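Local coordinates for Lmo0135 protein (Listeria monocytogenes EGD-e, PDB 5ISU) that serves as the extracellular substrate-binding protein of an ABC transporter and probably takes part in the uptake of peptides, at residues V140-E145 / K443-I448; A408-Y413 / A431-G436. All coordinates share one frame; numbering follows the deposited sequence.

Contact 1 of 2, residues V140-E145 / K443-I448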
loop_
_atom_site.group_PDB
_atom_site.type_symbol
_atom_site.label_atom_id
_atom_site.label_comp_id
_atom_site.label_asym_id
_atom_site.label_seq_id
_atom_site.Cartn_x
_atom_site.Cartn_y
_atom_site.Cartn_z
ATOM N N VAL A 140 -13.291 10.692 20.043
ATOM C CA VAL A 140 -12.207 9.713 20.094
ATOM C C VAL A 140 -12.005 9.066 18.712
ATOM O O VAL A 140 -12.979 8.820 18.002
ATOM C CB VAL A 140 -12.474 8.650 21.179
ATOM C CG1 VAL A 140 -11.364 7.605 21.193
ATOM C CG2 VAL A 140 -12.599 9.315 22.549
ATOM N N ALA A 141 -10.748 8.843 18.325
ATOM C CA ALA A 141 -10.417 8.201 17.028
ATOM C C ALA A 141 -9.012 7.571 17.081
ATOM O O ALA A 141 -8.027 8.207 16.696
ATOM C CB ALA A 141 -10.511 9.206 15.888
ATOM N N PRO A 142 -8.908 6.334 17.591
ATOM C CA PRO A 142 -7.620 5.634 17.703
ATOM C C PRO A 142 -6.788 5.564 16.416
ATOM O O PRO A 142 -5.566 5.674 16.484
ATOM C CB PRO A 142 -8.022 4.223 18.163
ATOM C CG PRO A 142 -9.512 4.163 18.014
ATOM C CD PRO A 142 -9.973 5.553 18.238
ATOM N N ALA A 143 -7.443 5.445 15.265
ATOM C CA ALA A 143 -6.738 5.401 13.966
ATOM C C ALA A 143 -5.986 6.676 13.656
ATOM O O ALA A 143 -5.177 6.697 12.736
ATOM C CB ALA A 143 -7.720 5.127 12.832
ATOM N N PHE A 144 -6.259 7.754 14.394
ATOM C CA PHE A 144 -5.564 9.011 14.114
ATOM C C PHE A 144 -4.068 8.918 14.451
ATOM O O PHE A 144 -3.270 9.653 13.886
ATOM C CB PHE A 144 -6.231 10.175 14.815
ATOM C CG PHE A 144 -5.651 11.494 14.450
ATOM C CD1 PHE A 144 -5.852 12.012 13.176
ATOM C CD2 PHE A 144 -4.944 12.244 15.383
ATOM C CE1 PHE A 144 -5.338 13.247 12.823
ATOM C CE2 PHE A 144 -4.427 13.483 15.038
ATOM C CZ PHE A 144 -4.620 13.984 13.755
ATOM N N GLU A 145 -3.692 8.016 15.359
ATOM C CA GLU A 145 -2.277 7.788 15.637
ATOM C C GLU A 145 -1.555 7.353 14.355
ATOM O O GLU A 145 -0.438 7.794 14.091
ATOM C CB GLU A 145 -2.077 6.727 16.714
ATOM C CG GLU A 145 -0.603 6.385 16.977
ATOM C CD GLU A 145 -0.372 5.515 18.211
ATOM O OE1 GLU A 145 -1.354 4.973 18.797
ATOM O OE2 GLU A 145 0.811 5.381 18.598
ATOM N N LYS A 443 -7.720 -3.673 24.249
ATOM C CA LYS A 443 -8.321 -5.017 24.276
ATOM C C LYS A 443 -9.761 -5.055 23.738
ATOM O O LYS A 443 -10.111 -5.987 23.008
ATOM C CB LYS A 443 -8.208 -5.684 25.659
ATOM C CG LYS A 443 -8.672 -4.851 26.844
ATOM C CD LYS A 443 -8.424 -5.582 28.162
ATOM C CE LYS A 443 -8.368 -4.615 29.343
ATOM N NZ LYS A 443 -9.580 -3.763 29.477
ATOM N N GLU A 444 -10.578 -4.052 24.059
ATOM C CA GLU A 444 -11.950 -3.995 23.511
ATOM C C GLU A 444 -11.927 -3.759 21.988
ATOM O O GLU A 444 -12.800 -4.223 21.256
ATOM C CB GLU A 444 -12.775 -2.893 24.166
ATOM C CG GLU A 444 -13.105 -3.122 25.637
ATOM C CD GLU A 444 -13.967 -2.003 26.230
ATOM O OE1 GLU A 444 -14.188 -0.974 25.539
ATOM O OE2 GLU A 444 -14.424 -2.148 27.391
ATOM N N ARG A 445 -10.910 -3.044 21.520
ATOM C CA ARG A 445 -10.788 -2.747 20.116
ATOM C C ARG A 445 -10.267 -4.019 19.406
ATOM O O ARG A 445 -10.676 -4.324 18.283
ATOM C CB ARG A 445 -9.882 -1.521 19.908
ATOM C CG ARG A 445 -10.117 -0.853 18.574
ATOM C CD ARG A 445 -9.111 0.220 18.180
ATOM N NE ARG A 445 -9.499 0.685 16.842
ATOM C CZ ARG A 445 -8.683 1.170 15.909
ATOM N NH1 ARG A 445 -7.367 1.261 16.114
ATOM N NH2 ARG A 445 -9.199 1.526 14.733
ATOM N N GLN A 446 -9.401 -4.779 20.085
ATOM C CA GLN A 446 -8.900 -6.036 19.528
ATOM C C GLN A 446 -10.065 -7.005 19.282
ATOM O O GLN A 446 -10.165 -7.579 18.200
ATOM C CB GLN A 446 -7.843 -6.696 20.438
ATOM C CG GLN A 446 -7.204 -7.955 19.832
ATOM C CD GLN A 446 -6.175 -8.628 20.743
ATOM O OE1 GLN A 446 -6.077 -9.860 20.783
ATOM N NE2 GLN A 446 -5.431 -7.832 21.497
ATOM N N GLU A 447 -10.947 -7.155 20.268
ATOM C CA GLU A 447 -12.108 -8.053 20.142
ATOM C C GLU A 447 -13.023 -7.701 18.966
ATOM O O GLU A 447 -13.525 -8.588 18.294
ATOM C CB GLU A 447 -12.925 -8.110 21.444
ATOM C CG GLU A 447 -12.193 -8.800 22.583
ATOM C CD GLU A 447 -13.016 -8.947 23.861
ATOM O OE1 GLU A 447 -14.183 -8.484 23.928
ATOM O OE2 GLU A 447 -12.482 -9.547 24.819
ATOM N N ILE A 448 -13.202 -6.407 18.707
ATOM C CA ILE A 448 -14.056 -5.948 17.609
ATOM C C ILE A 448 -13.473 -6.339 16.249
ATOM O O ILE A 448 -14.185 -6.894 15.405
ATOM C CB ILE A 448 -14.301 -4.418 17.672
ATOM C CG1 ILE A 448 -15.130 -4.088 18.913
ATOM C CG2 ILE A 448 -15.048 -3.935 16.425
ATOM C CD1 ILE A 448 -15.136 -2.621 19.292
#
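Pro-142 sets the CB-CG edge of its ring over one face of the Arg-445 guanidinium. Pro-142 CG stands 3.6 Å above the guanidinium plane, displaced toward its rim, and lies 3.7 Å from Arg-445 NE. The neighbouring Pro-142 CB meets Arg-445 NH1 at 3.7 Å, so two ring carbons share the packing. Arg-445 gets there as an extended arm: CG is anti to the backbone N (chi1 -159°), and the chain runs straight on to NE, spanning a backbone gap of 9.3 Å between the CA atoms of Pro-142 and Arg-445. On the other segment, Pro-142 and Ala-143 are the central positions of a type I beta turn, closed by Phe-144 N to Ala-141 O at 2.9 Å. This tight patch gives way to looser neighbours. Ala-143 CB stays 4.3 Å from Arg-445 NH2, no hydrogen bond crosses between the segments, and Pro-142 and Ala-143 remain partly exposed while Arg-445 is buried. The guanidinium is nonetheless held in place from outside: NH1 by a salt bridge to Asp-405, NE by Gly-436 O, and NH2 by Tyr-449 OH, which should fix the plane on which the proline lies. With the turn beside the five-stranded sheet of one lobe and helix 442-458 in the other, this small interface is consistent with lobe-to-lobe contact in the two-lobed fold of family 5 solute-binding proteins.

Contact 2 of 2, residues A408-Y413 / A431-G436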
loop_
_atom_site.group_PDB
_atom_site.type_symbol
_atom_site.label_atom_id
_atom_site.label_comp_id
_atom_site.label_asym_id
_atom_site.label_seq_id
_atom_site.Cartn_x
_atom_site.Cartn_y
_atom_site.Cartn_z
ATOM N N ALA A 408 -8.767 1.577 7.955
ATOM C CA ALA A 408 -8.611 1.954 6.547
ATOM C C ALA A 408 -9.277 0.948 5.581
ATOM O O ALA A 408 -9.597 1.297 4.443
ATOM C CB ALA A 408 -7.125 2.143 6.196
ATOM N N TYR A 409 -9.515 -0.278 6.052
ATOM C CA TYR A 409 -10.121 -1.321 5.233
ATOM C C TYR A 409 -11.625 -1.171 5.058
ATOM O O TYR A 409 -12.209 -1.896 4.258
ATOM C CB TYR A 409 -9.839 -2.703 5.822
ATOM C CG TYR A 409 -8.392 -3.174 5.830
ATOM C CD1 TYR A 409 -7.443 -2.600 6.663
ATOM C CD2 TYR A 409 -8.009 -4.280 5.090
ATOM C CE1 TYR A 409 -6.141 -3.075 6.705
ATOM C CE2 TYR A 409 -6.717 -4.759 5.122
ATOM C CZ TYR A 409 -5.789 -4.164 5.937
ATOM O OH TYR A 409 -4.497 -4.673 5.952
ATOM N N LYS A 410 -12.249 -0.254 5.791
ATOM C CA LYS A 410 -13.709 -0.028 5.680
ATOM C C LYS A 410 -14.241 0.169 4.266
ATOM O O LYS A 410 -15.317 -0.337 3.938
ATOM C CB LYS A 410 -14.124 1.225 6.453
ATOM C CG LYS A 410 -14.138 1.086 7.958
ATOM C CD LYS A 410 -14.727 2.316 8.650
ATOM C CE LYS A 410 -13.984 3.597 8.295
ATOM N NZ LYS A 410 -14.296 4.666 9.284
ATOM N N SER A 411 -13.499 0.938 3.460
ATOM C CA SER A 411 -13.883 1.284 2.081
ATOM C C SER A 411 -13.939 0.072 1.124
ATOM O O SER A 411 -14.373 0.189 -0.030
ATOM C CB SER A 411 -12.935 2.367 1.538
ATOM O OG SER A 411 -11.575 1.921 1.551
ATOM N N LEU A 412 -13.493 -1.084 1.614
ATOM C CA LEU A 412 -13.524 -2.337 0.853
ATOM C C LEU A 412 -14.609 -3.282 1.365
ATOM O O LEU A 412 -14.887 -4.295 0.718
ATOM C CB LEU A 412 -12.178 -3.061 0.975
ATOM C CG LEU A 412 -10.949 -2.387 0.371
ATOM C CD1 LEU A 412 -9.703 -2.722 1.175
ATOM C CD2 LEU A 412 -10.787 -2.768 -1.089
ATOM N N TYR A 413 -15.193 -2.989 2.527
ATOM C CA TYR A 413 -16.212 -3.909 3.109
ATOM C C TYR A 413 -17.542 -3.312 3.607
ATOM O O TYR A 413 -18.462 -4.080 3.935
ATOM C CB TYR A 413 -15.552 -4.755 4.208
ATOM C CG TYR A 413 -14.407 -5.547 3.654
ATOM C CD1 TYR A 413 -14.651 -6.659 2.869
ATOM C CD2 TYR A 413 -13.091 -5.156 3.851
ATOM C CE1 TYR A 413 -13.626 -7.389 2.307
ATOM C CE2 TYR A 413 -12.038 -5.883 3.290
ATOM C CZ TYR A 413 -12.319 -7.005 2.522
ATOM O OH TYR A 413 -11.333 -7.761 1.937
ATOM N N ALA A 431 -21.937 -1.984 11.642
ATOM C CA ALA A 431 -22.014 -1.376 12.989
ATOM C C ALA A 431 -20.728 -1.660 13.769
ATOM O O ALA A 431 -20.268 -0.808 14.532
ATOM C CB ALA A 431 -23.240 -1.876 13.763
ATOM N N LEU A 432 -20.163 -2.858 13.571
ATOM C CA LEU A 432 -18.880 -3.224 14.185
ATOM C C LEU A 432 -17.741 -2.345 13.633
ATOM O O LEU A 432 -16.907 -1.857 14.400
ATOM C CB LEU A 432 -18.544 -4.711 13.971
ATOM C CG LEU A 432 -19.241 -5.726 14.887
ATOM C CD1 LEU A 432 -19.052 -7.145 14.370
ATOM C CD2 LEU A 432 -18.742 -5.599 16.329
ATOM N N TRP A 433 -17.705 -2.159 12.309
ATOM C CA TRP A 433 -16.692 -1.300 11.695
ATOM C C TRP A 433 -16.718 0.061 12.363
ATOM O O TRP A 433 -15.687 0.526 12.835
ATOM C CB TRP A 433 -16.893 -1.118 10.187
ATOM C CG TRP A 433 -16.443 -2.276 9.288
ATOM C CD1 TRP A 433 -17.247 -3.136 8.583
ATOM C CD2 TRP A 433 -15.093 -2.649 8.968
ATOM N NE1 TRP A 433 -16.481 -4.005 7.854
ATOM C CE2 TRP A 433 -15.159 -3.732 8.072
ATOM C CE3 TRP A 433 -13.835 -2.161 9.338
ATOM C CZ2 TRP A 433 -14.004 -4.360 7.557
ATOM C CZ3 TRP A 433 -12.701 -2.782 8.830
ATOM C CH2 TRP A 433 -12.796 -3.864 7.946
ATOM N N GLU A 434 -17.903 0.677 12.433
ATOM C CA GLU A 434 -18.036 2.008 13.058
ATOM C C GLU A 434 -17.710 2.015 14.548
ATOM O O GLU A 434 -17.098 2.952 15.041
ATOM C CB GLU A 434 -19.398 2.634 12.777
ATOM C CG GLU A 434 -19.542 3.030 11.308
ATOM C CD GLU A 434 -20.665 4.031 11.058
ATOM O OE1 GLU A 434 -21.606 4.119 11.887
ATOM O OE2 GLU A 434 -20.604 4.740 10.024
ATOM N N LYS A 435 -18.080 0.945 15.234
ATOM C CA LYS A 435 -17.781 0.797 16.650
ATOM C C LYS A 435 -16.258 0.717 16.864
ATOM O O LYS A 435 -15.732 1.303 17.795
ATOM C CB LYS A 435 -18.475 -0.457 17.193
ATOM C CG LYS A 435 -18.400 -0.694 18.700
ATOM C CD LYS A 435 -19.083 -2.028 19.024
ATOM C CE LYS A 435 -18.858 -2.513 20.454
ATOM N NZ LYS A 435 -19.519 -1.661 21.471
ATOM N N GLY A 436 -15.554 0.017 15.980
ATOM C CA GLY A 436 -14.106 -0.125 16.101
ATOM C C GLY A 436 -13.373 1.189 15.937
ATOM O O GLY A 436 -12.354 1.430 16.589
#
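Tyr-409 OH is gripped by the hydroxyls of Thr-310 and Thr-307, while at the other end of the side chain Tyr-409 CB packs 3.8 Å from Trp-433 CH2. The indole of Trp-433 reaches from helix 427-438 into the bend of 408-413. Its six-membered ring carries a CH-pi contact: Lys-410 CA sits 4.3 Å from the ring centroid and 11° off the normal, over the face. With chi1 at -74°, Lys-410 CG is beside its backbone N and comes within 3.5 Å of Trp-433 CE3; beyond CG the chain passes the indole in the opposite sense and bends at chi3 (-57°), taking NZ to a salt bridge with Asp-407. Lys-410 NZ lies 6.4 Å from Glu-434 OE2, too far to pair. Farther round the indole, Tyr-413 CB meets Trp-433 CZ2 at 3.7 Å. Tyr-413 CD2 is still near CZ2, the two side chains slanting across each other, and only the hydroxyl end leads away, hydrogen-bonded to that of Tyr-400. Trp-433 NE1 is buried with no hydrogen-bond partner in the model. The loop is therefore fastened to the helix by close fit and dispersion, and the polar ends of both tyrosines and the lysine are anchored elsewhere.

Contact 2 is a buried packing contact within one lobe, joining the loop 408-413 and the helix 427-438 that comes next in the chain, whereas contact 1 is smaller, partly exposed and joins segments almost 300 residues apart. Their centres lie about 12 Å from each other, and consecutive helices 427-438 and 442-458 connect them: Ile-448 of the second packs on the backbone of Leu-432 in the first. The chemistry follows the setting: an aromatic ring wedged among aliphatic and tyrosine carbons in contact 2, and, in the partly buried contact between the lobes, a charged planar group that touches a proline while its polar bonds go to residues of neither contact 1 segment.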